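Long-range contacts in spore germination protein GerM (Bacillus subtilis subsp. subtilis str. 168, PDB 6GZB), which is of unknown molecular function but affects both sporulation and germination, and carries two GerMN domains in tandem: residues S77-A82 with W145-F150; T108-D113 with A120-S125; V156-N161 with D177-K182. All blocks are in the same frame, centred on the assembly; numbering follows the deposited sequence.

Interaction 1 (S77-A82 with W145-F150); sequences STAKQA and WTLTQF
T78 meets the ring of F150 at the first turn of helix 78-84, where its OG1 lies 3.6 Å from F150 CE1 and its CB follows just behind. The two side chains approach at a slant. One residue on, A79 serves two partners. Its CA is 3.7 Å from F150 CE2, while its CB touches L147 CD2 at 4.0 Å, the leucine methyl also lying beside A79 O. A turn later, A82 presents its methyl to T146: A82 CB and T146 CG2 are 3.7 Å apart. T146 CG2 stands anti to the backbone N (chi1 of OG1 -60°), which leaves OG1 to bond with S142 O and Y57 N instead. A82 CB also lies near the plane of the F150 ring, at its edge. Q149 CG lies over one face of that ring, toward its rim; its NE2 donates to T146 O at 2.8 Å, on a lone pair in the carbonyl plane, and bonds E55 O as well. No hydrogen bond links the two segments; the small side chains of A79 and A82, next to L147, T146 and F150, let helix 78-84 pack closely on the C-terminal end of helix 136-147, a helix pair against the mixed sheet of the first GerMN domain.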
loop_
_atom_site.group_PDB
_atom_site.type_symbol
_atom_site.label_atom_id
_atom_site.label_comp_id
_atom_site.label_asym_id
_atom_site.label_seq_id
_atom_site.Cartn_x
_atom_site.Cartn_y
_atom_site.Cartn_z
ATOM N N SER A 77 -3.442 2.083 -23.244
ATOM C CA SER A 77 -2.852 0.983 -22.488
ATOM C C SER A 77 -2.326 1.482 -21.146
ATOM O O SER A 77 -1.138 1.783 -20.977
ATOM C CB SER A 77 -1.731 0.322 -23.289
ATOM O OG SER A 77 -1.013 1.281 -24.040
ATOM N N THR A 78 -3.244 1.594 -20.198
ATOM C CA THR A 78 -2.990 2.299 -18.947
ATOM C C THR A 78 -2.041 1.526 -18.030
ATOM O O THR A 78 -1.204 2.123 -17.358
ATOM C CB THR A 78 -4.305 2.570 -18.197
ATOM O OG1 THR A 78 -5.076 1.360 -18.115
ATOM C CG2 THR A 78 -5.104 3.647 -18.918
ATOM N N ALA A 79 -2.163 0.203 -18.024
ATOM C CA ALA A 79 -1.302 -0.640 -17.213
ATOM C C ALA A 79 0.139 -0.515 -17.673
ATOM O O ALA A 79 1.051 -0.342 -16.865
ATOM C CB ALA A 79 -1.758 -2.083 -17.297
ATOM N N LYS A 80 0.340 -0.586 -18.979
ATOM C CA LYS A 80 1.658 -0.378 -19.559
ATOM C C LYS A 80 2.175 1.028 -19.258
ATOM O O LYS A 80 3.347 1.227 -18.925
ATOM C CB LYS A 80 1.594 -0.602 -21.068
ATOM C CG LYS A 80 2.820 -0.128 -21.818
ATOM C CD LYS A 80 2.615 -0.329 -23.309
ATOM C CE LYS A 80 3.839 0.110 -24.094
ATOM N NZ LYS A 80 3.973 -0.650 -25.360
ATOM N N GLN A 81 1.295 2.007 -19.373
ATOM C CA GLN A 81 1.690 3.391 -19.157
ATOM C C GLN A 81 2.146 3.594 -17.717
ATOM O O GLN A 81 3.143 4.265 -17.461
ATOM C CB GLN A 81 0.522 4.322 -19.464
ATOM C CG GLN A 81 0.870 5.795 -19.323
ATOM C CD GLN A 81 -0.359 6.661 -19.274
ATOM O OE1 GLN A 81 -1.350 6.318 -18.629
ATOM N NE2 GLN A 81 -0.315 7.780 -19.988
ATOM N N ALA A 82 1.413 2.998 -16.779
ATOM C CA ALA A 82 1.743 3.125 -15.362
ATOM C C ALA A 82 3.163 2.617 -15.086
ATOM O O ALA A 82 3.936 3.272 -14.396
ATOM C CB ALA A 82 0.733 2.370 -14.517
ATOM N N TRP A 145 2.329 -3.771 -7.132
ATOM C CA TRP A 145 1.307 -2.923 -6.544
ATOM C C TRP A 145 0.807 -1.899 -7.553
ATOM O O TRP A 145 -0.381 -1.552 -7.558
ATOM C CB TRP A 145 1.815 -2.236 -5.276
ATOM C CG TRP A 145 1.788 -3.127 -4.080
ATOM C CD1 TRP A 145 2.511 -4.266 -3.900
ATOM C CD2 TRP A 145 0.984 -2.974 -2.912
ATOM N NE1 TRP A 145 2.181 -4.852 -2.712
ATOM C CE2 TRP A 145 1.259 -4.075 -2.071
ATOM C CE3 TRP A 145 0.061 -2.016 -2.487
ATOM C CZ2 TRP A 145 0.627 -4.257 -0.839
ATOM C CZ3 TRP A 145 -0.569 -2.196 -1.253
ATOM C CH2 TRP A 145 -0.290 -3.310 -0.453
ATOM N N THR A 146 1.684 -1.475 -8.456
ATOM C CA THR A 146 1.268 -0.560 -9.515
ATOM C C THR A 146 0.278 -1.220 -10.493
ATOM O O THR A 146 -0.762 -0.640 -10.828
ATOM C CB THR A 146 2.469 0.023 -10.275
ATOM O OG1 THR A 146 3.310 0.742 -9.365
ATOM C CG2 THR A 146 1.999 0.973 -11.366
ATOM N N LEU A 147 0.563 -2.457 -10.889
ATOM C CA LEU A 147 -0.308 -3.177 -11.815
ATOM C C LEU A 147 -1.645 -3.529 -11.176
ATOM O O LEU A 147 -2.688 -3.433 -11.818
ATOM C CB LEU A 147 0.372 -4.451 -12.328
ATOM C CG LEU A 147 1.446 -4.221 -13.389
ATOM C CD1 LEU A 147 2.124 -5.530 -13.773
ATOM C CD2 LEU A 147 0.831 -3.554 -14.605
ATOM N N THR A 148 -1.624 -3.914 -9.908
ATOM C CA THR A 148 -2.825 -4.424 -9.255
ATOM C C THR A 148 -3.754 -3.335 -8.762
ATOM O O THR A 148 -4.797 -3.627 -8.173
ATOM C CB THR A 148 -2.491 -5.376 -8.083
ATOM O OG1 THR A 148 -1.536 -4.772 -7.208
ATOM C CG2 THR A 148 -1.921 -6.686 -8.625
ATOM N N GLN A 149 -3.424 -2.078 -9.035
ATOM C CA GLN A 149 -4.380 -1.006 -8.752
ATOM C C GLN A 149 -5.590 -1.089 -9.689
ATOM O O GLN A 149 -6.645 -0.557 -9.392
ATOM C CB GLN A 149 -3.723 0.374 -8.864
ATOM C CG GLN A 149 -3.558 0.882 -10.285
ATOM C CD GLN A 149 -2.754 2.164 -10.331
ATOM O OE1 GLN A 149 -3.287 3.236 -10.070
ATOM N NE2 GLN A 149 -1.458 2.055 -10.624
ATOM N N PHE A 150 -5.407 -1.711 -10.847
ATOM C CA PHE A 150 -6.471 -1.831 -11.833
ATOM C C PHE A 150 -7.374 -3.020 -11.526
ATOM O O PHE A 150 -6.911 -4.085 -11.090
ATOM C CB PHE A 150 -5.871 -2.000 -13.221
ATOM C CG PHE A 150 -5.001 -0.865 -13.641
ATOM C CD1 PHE A 150 -5.557 0.309 -14.111
ATOM C CD2 PHE A 150 -3.619 -0.972 -13.582
ATOM C CE1 PHE A 150 -4.753 1.362 -14.512
ATOM C CE2 PHE A 150 -2.808 0.082 -13.966
ATOM C CZ PHE A 150 -3.377 1.260 -14.413
#

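Interaction 2 (T108-D113 with A120-S125); sequences TTVNVD and AIADFS. With EDO (1,2-ethanediol), chain H.
V110 and F124, a non-hydrogen-bonded antiparallel pair, lie side by side and point the same way, and V110 CG2 rests over one face of the phenyl ring. This CH-pi contact puts CG2 3.8 Å from the ring centroid, 23° off the normal. The methyl gets there because V110 CG2 stands anti to the backbone N. T108 CG2 meets the same ring obliquely, 3.7 Å from F124 CD1, while F128 stacks on F124 and L83 of helix 78-84 touches V110. Further along, V112 CG1 and A120 CB make a looser apolar contact. The other face holds two hydrogen-bonded pairs, N111 with D123 and D113 with I121, each with two N-H...O bonds. One water accepts from N111 ND2 at 2.8 Å and donates to D123 OD2; D123 OD1 bonds G162 N, and D113 OD2 pairs with K115. Just before strand 110-114 begins and just after strand 119-124 ends, S125 OG accepts from T109 N in a nearly straight bond (173°), S125 N donates back to T109 O, and S125 OG also bonds E127. Backbone bonds thus fix the hairpin's register, V110 and V112 face helix 78-84, and the N111-D123 pair, on the other face beside I121, is linked through water.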
loop_
_atom_site.group_PDB
_atom_site.type_symbol
_atom_site.label_atom_id
_atom_site.label_comp_id
_atom_site.label_asym_id
_atom_site.label_seq_id
_atom_site.Cartn_x
_atom_site.Cartn_y
_atom_site.Cartn_z
ATOM N N THR A 108 14.477 1.206 -19.662
ATOM C CA THR A 108 13.605 0.036 -19.614
ATOM C C THR A 108 12.309 0.312 -20.366
ATOM O O THR A 108 11.691 1.360 -20.186
ATOM C CB THR A 108 13.281 -0.375 -18.165
ATOM O OG1 THR A 108 14.498 -0.655 -17.458
ATOM C CG2 THR A 108 12.392 -1.611 -18.150
ATOM N N THR A 109 11.935 -0.605 -21.256
ATOM C CA THR A 109 10.625 -0.568 -21.908
ATOM C C THR A 109 9.842 -1.822 -21.531
ATOM O O THR A 109 10.412 -2.775 -21.011
ATOM C CB THR A 109 10.761 -0.503 -23.443
ATOM O OG1 THR A 109 11.414 -1.687 -23.917
ATOM C CG2 THR A 109 11.569 0.728 -23.860
ATOM N N VAL A 110 8.537 -1.825 -21.784
ATOM C CA VAL A 110 7.692 -2.900 -21.284
ATOM C C VAL A 110 6.420 -3.057 -22.105
ATOM O O VAL A 110 5.863 -2.077 -22.588
ATOM C CB VAL A 110 7.317 -2.670 -19.805
ATOM C CG1 VAL A 110 6.429 -1.442 -19.664
ATOM C CG2 VAL A 110 6.642 -3.905 -19.218
ATOM N N ASN A 111 6.001 -4.308 -22.295
ATOM C CA ASN A 111 4.657 -4.638 -22.755
ATOM C C ASN A 111 3.862 -5.293 -21.626
ATOM O O ASN A 111 4.410 -6.040 -20.813
ATOM C CB ASN A 111 4.722 -5.607 -23.939
ATOM C CG ASN A 111 5.474 -5.033 -25.121
ATOM O OD1 ASN A 111 5.265 -3.886 -25.506
ATOM N ND2 ASN A 111 6.347 -5.835 -25.710
ATOM N N VAL A 112 2.556 -5.058 -21.620
ATOM C CA VAL A 112 1.684 -5.656 -20.628
ATOM C C VAL A 112 0.540 -6.384 -21.313
ATOM O O VAL A 112 -0.223 -5.800 -22.078
ATOM C CB VAL A 112 1.113 -4.609 -19.650
ATOM C CG1 VAL A 112 0.202 -5.282 -18.635
ATOM C CG2 VAL A 112 2.248 -3.880 -18.944
ATOM N N ASP A 113 0.415 -7.662 -21.004
ATOM C CA ASP A 113 -0.654 -8.483 -21.533
ATOM C C ASP A 113 -1.575 -8.900 -20.385
ATOM O O ASP A 113 -1.181 -9.643 -19.483
ATOM C CB ASP A 113 -0.048 -9.716 -22.214
ATOM C CG ASP A 113 -1.093 -10.630 -22.805
ATOM O OD1 ASP A 113 -2.123 -10.112 -23.276
ATOM O OD2 ASP A 113 -0.872 -11.860 -22.820
ATOM N N ALA A 120 -1.741 -10.226 -15.115
ATOM C CA ALA A 120 -1.021 -9.344 -16.020
ATOM C C ALA A 120 0.393 -9.841 -16.199
ATOM O O ALA A 120 1.087 -10.134 -15.223
ATOM C CB ALA A 120 -1.006 -7.925 -15.482
ATOM N N ILE A 121 0.811 -9.950 -17.453
ATOM C CA ILE A 121 2.170 -10.341 -17.762
ATOM C C ILE A 121 2.954 -9.116 -18.204
ATOM O O ILE A 121 2.628 -8.482 -19.208
ATOM C CB ILE A 121 2.203 -11.417 -18.867
ATOM C CG1 ILE A 121 1.528 -12.696 -18.367
ATOM C CG2 ILE A 121 3.635 -11.725 -19.264
ATOM C CD1 ILE A 121 1.142 -13.658 -19.464
ATOM N N ALA A 122 3.953 -8.751 -17.415
ATOM C CA ALA A 122 4.763 -7.585 -17.711
ATOM C C ALA A 122 6.081 -8.034 -18.300
ATOM O O ALA A 122 6.895 -8.649 -17.612
ATOM C CB ALA A 122 5.001 -6.771 -16.449
ATOM N N ASP A 123 6.282 -7.729 -19.579
ATOM C CA ASP A 123 7.443 -8.218 -20.320
ATOM C C ASP A 123 8.391 -7.049 -20.575
ATOM O O ASP A 123 8.064 -6.128 -21.312
ATOM C CB ASP A 123 6.988 -8.848 -21.646
ATOM C CG ASP A 123 8.096 -9.639 -22.345
ATOM O OD1 ASP A 123 9.243 -9.649 -21.851
ATOM O OD2 ASP A 123 7.832 -10.205 -23.426
ATOM N N PHE A 124 9.550 -7.083 -19.929
ATOM C CA PHE A 124 10.458 -5.938 -19.895
ATOM C C PHE A 124 11.610 -6.135 -20.878
ATOM O O PHE A 124 12.004 -7.262 -21.181
ATOM C CB PHE A 124 11.030 -5.755 -18.480
ATOM C CG PHE A 124 10.003 -5.354 -17.457
ATOM C CD1 PHE A 124 9.672 -4.022 -17.275
ATOM C CD2 PHE A 124 9.414 -6.301 -16.633
ATOM C CE1 PHE A 124 8.742 -3.647 -16.322
ATOM C CE2 PHE A 124 8.478 -5.931 -15.674
ATOM C CZ PHE A 124 8.149 -4.600 -15.516
ATOM N N SER A 125 12.197 -5.031 -21.314
ATOM C CA SER A 125 13.445 -5.075 -22.051
ATOM C C SER A 125 14.608 -5.411 -21.115
ATOM O O SER A 125 14.441 -5.463 -19.896
ATOM C CB SER A 125 13.687 -3.738 -22.746
ATOM O OG SER A 125 14.057 -2.732 -21.821
HETATM C C1 EDO H . 9.677 -4.873 -25.231
HETATM O O1 EDO H . 9.659 -3.635 -24.503
HETATM C C2 EDO H . 10.685 -5.840 -24.622
HETATM O O2 EDO H . 10.308 -7.198 -24.894
HETATM O O HOH W 1 5.991 -8.532 -25.058
#

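Interaction 3 (V156-N161 with D177-K182); sequences VKLRIN and DDLSRK
V156 and L179 share the one backbone-to-backbone hydrogen bond of this contact, V156 N donating to L179 O over 2.8 Å. The donor lies in the carbonyl plane, yet the bond is bent at the hydrogen, with an angle of 132°. Beside it a single water donates to V156 O and to D177 O, each at 2.7 Å, and accepts from L179 N at 2.8 Å. Three main-chain groups that make no hydrogen bond to one another are in this way tied together by one molecule.

The second direct polar link comes from a side chain. K157 NZ reaches D177 O at 3.1 Å, approaching with a tilt of 35° from the carbonyl plane; the chain runs extended as far as CE and then bends (chi4 -62°), which turns the ammonium toward the loop. D177 O therefore accepts from both the lysine and the water. The D177 carboxylate, with OD2 4.9 Å from K157 NZ, is not in contact, though the opposite charges may attract weakly. An alanine in place of K157 would leave D177 O without its ammonium donor and would probably let the loop around D177 shift more freely.

Apolar contacts centre on L179. Its CD1 lies 4.1 Å from L158 CD2, the two leucines crossing at about a right angle, and V156 CG1 stands slightly farther from the same L179 CD1. L179 CB also approaches V156 O closely, at 3.0 Å. V140 and T144 of helix 136-147 touch L179 as well, placing it between strand and helix.

Taken together, the chemistry implies a loop held to the start of strand 155-160 chiefly through its main chain, with L179 supplying the buried apolar part and K157 the charged one.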
loop_
_atom_site.group_PDB
_atom_site.type_symbol
_atom_site.label_atom_id
_atom_site.label_comp_id
_atom_site.label_asym_id
_atom_site.label_seq_id
_atom_site.Cartn_x
_atom_site.Cartn_y
_atom_site.Cartn_z
ATOM N N VAL A 156 0.306 -11.012 -11.047
ATOM C CA VAL A 156 1.338 -10.470 -11.916
ATOM C C VAL A 156 2.382 -11.529 -12.235
ATOM O O VAL A 156 2.796 -12.294 -11.362
ATOM C CB VAL A 156 2.021 -9.247 -11.264
ATOM C CG1 VAL A 156 3.221 -8.804 -12.074
ATOM C CG2 VAL A 156 1.028 -8.103 -11.115
ATOM N N LYS A 157 2.806 -11.561 -13.492
ATOM C CA LYS A 157 3.926 -12.387 -13.911
ATOM C C LYS A 157 4.944 -11.495 -14.601
ATOM O O LYS A 157 4.584 -10.578 -15.340
ATOM C CB LYS A 157 3.466 -13.471 -14.884
ATOM C CG LYS A 157 2.720 -14.627 -14.237
ATOM C CD LYS A 157 2.365 -15.678 -15.277
ATOM C CE LYS A 157 1.342 -16.684 -14.762
ATOM N NZ LYS A 157 1.849 -17.467 -13.604
ATOM N N LEU A 158 6.218 -11.760 -14.345
ATOM C CA LEU A 158 7.290 -10.910 -14.847
ATOM C C LEU A 158 8.073 -11.645 -15.932
ATOM O O LEU A 158 8.351 -12.829 -15.803
ATOM C CB LEU A 158 8.227 -10.534 -13.699
ATOM C CG LEU A 158 7.958 -9.263 -12.876
ATOM C CD1 LEU A 158 6.541 -8.745 -12.992
ATOM C CD2 LEU A 158 8.322 -9.475 -11.418
ATOM N N ARG A 159 8.404 -10.948 -17.013
ATOM C CA ARG A 159 9.301 -11.501 -18.018
ATOM C C ARG A 159 10.360 -10.495 -18.414
ATOM O O ARG A 159 10.146 -9.287 -18.323
ATOM C CB ARG A 159 8.513 -11.921 -19.258
ATOM C CG ARG A 159 7.629 -13.136 -19.044
ATOM C CD ARG A 159 6.756 -13.395 -20.259
ATOM N NE ARG A 159 5.913 -14.569 -20.076
ATOM C CZ ARG A 159 5.145 -15.095 -21.021
ATOM N NH1 ARG A 159 5.147 -14.595 -22.253
ATOM N NH2 ARG A 159 4.404 -16.154 -20.743
ATOM N N ILE A 160 11.501 -11.002 -18.870
ATOM C CA ILE A 160 12.489 -10.177 -19.565
ATOM C C ILE A 160 12.707 -10.713 -20.979
ATOM O O ILE A 160 13.098 -11.864 -21.162
ATOM C CB ILE A 160 13.831 -10.154 -18.820
ATOM C CG1 ILE A 160 13.636 -9.672 -17.383
ATOM C CG2 ILE A 160 14.831 -9.262 -19.541
ATOM C CD1 ILE A 160 14.891 -9.781 -16.540
ATOM N N ASN A 161 12.361 -9.901 -21.971
ATOM C CA ASN A 161 12.421 -10.310 -23.367
ATOM C C ASN A 161 11.749 -11.664 -23.593
ATOM O O ASN A 161 12.257 -12.503 -24.325
ATOM C CB ASN A 161 13.874 -10.342 -23.837
ATOM C CG ASN A 161 14.419 -8.953 -24.139
ATOM O OD1 ASN A 161 15.558 -8.631 -23.796
ATOM N ND2 ASN A 161 13.595 -8.116 -24.766
ATOM N N ASP A 177 4.703 -18.043 -8.771
ATOM C CA ASP A 177 3.851 -18.048 -9.962
ATOM C C ASP A 177 2.661 -17.121 -9.749
ATOM O O ASP A 177 2.230 -16.426 -10.663
ATOM C CB ASP A 177 3.354 -19.467 -10.256
ATOM C CG ASP A 177 4.434 -20.352 -10.858
ATOM O OD1 ASP A 177 5.623 -20.090 -10.591
ATOM O OD2 ASP A 177 4.099 -21.328 -11.569
ATOM N N ASP A 178 2.110 -17.178 -8.542
ATOM C CA ASP A 178 1.058 -16.288 -8.121
ATOM C C ASP A 178 1.676 -15.101 -7.377
ATOM O O ASP A 178 2.147 -15.249 -6.250
ATOM C CB ASP A 178 0.088 -17.039 -7.202
ATOM C CG ASP A 178 -1.117 -16.189 -6.807
ATOM O OD1 ASP A 178 -0.922 -15.063 -6.291
ATOM O OD2 ASP A 178 -2.256 -16.629 -7.056
ATOM N N LEU A 179 1.704 -13.942 -8.025
ATOM C CA LEU A 179 2.344 -12.744 -7.460
ATOM C C LEU A 179 1.301 -11.643 -7.307
ATOM O O LEU A 179 0.713 -11.203 -8.299
ATOM C CB LEU A 179 3.447 -12.255 -8.390
ATOM C CG LEU A 179 4.706 -11.612 -7.809
ATOM C CD1 LEU A 179 5.401 -10.784 -8.873
ATOM C CD2 LEU A 179 4.414 -10.778 -6.588
ATOM N N SER A 180 1.077 -11.196 -6.073
ATOM C CA SER A 180 0.018 -10.230 -5.790
ATOM C C SER A 180 0.347 -9.372 -4.571
ATOM O O SER A 180 1.426 -9.503 -3.974
ATOM C CB SER A 180 -1.304 -10.967 -5.555
ATOM O OG SER A 180 -1.344 -11.514 -4.251
ATOM N N ARG A 181 -0.594 -8.510 -4.191
ATOM C CA ARG A 181 -0.426 -7.651 -3.020
ATOM C C ARG A 181 -0.306 -8.464 -1.748
ATOM O O ARG A 181 0.223 -7.983 -0.751
ATOM C CB ARG A 181 -1.575 -6.649 -2.898
ATOM C CG ARG A 181 -1.567 -5.601 -3.995
ATOM C CD ARG A 181 -2.469 -4.398 -3.711
ATOM N NE ARG A 181 -2.301 -3.387 -4.754
ATOM C CZ ARG A 181 -2.713 -2.126 -4.678
ATOM N NH1 ARG A 181 -3.338 -1.679 -3.600
ATOM N NH2 ARG A 181 -2.489 -1.306 -5.691
ATOM N N LYS A 182 -0.746 -9.717 -1.793
ATOM C CA LYS A 182 -0.703 -10.576 -0.614
ATOM C C LYS A 182 0.715 -11.054 -0.327
ATOM O O LYS A 182 1.009 -11.516 0.771
ATOM C CB LYS A 182 -1.633 -11.782 -0.773
ATOM C CG LYS A 182 -3.109 -11.431 -0.705
ATOM C CD LYS A 182 -3.973 -12.618 -1.093
ATOM C CE LYS A 182 -5.441 -12.336 -0.820
ATOM N NZ LYS A 182 -6.278 -13.539 -1.071
HETATM O O HOH W 2 0.911 -14.115 -10.707
#

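The three contacts lie within about 13 Å of one another, centre to centre: about 11 Å for interactions 1 and 2 and for 2 and 3, and about 13 Å for 1 and 3. Interaction 1 packs on the hairpin of interaction 2, while interaction 3 shares its sheet. Helix 78-84 sits on the hairpin through V112, whose CG2 is 3.6 Å from K80 CA. Strands 119-124 and 155-160 are neighbours, with F124 N probably hydrogen-bonded to R159 O at 2.8 Å. R181 joins interaction 3 to interaction 1, its NH2 lying 2.8 Å from W145 O. With the function unknown, the contacts are best read as part of the fold; they join the two helices, the sheet and the loop 177-182.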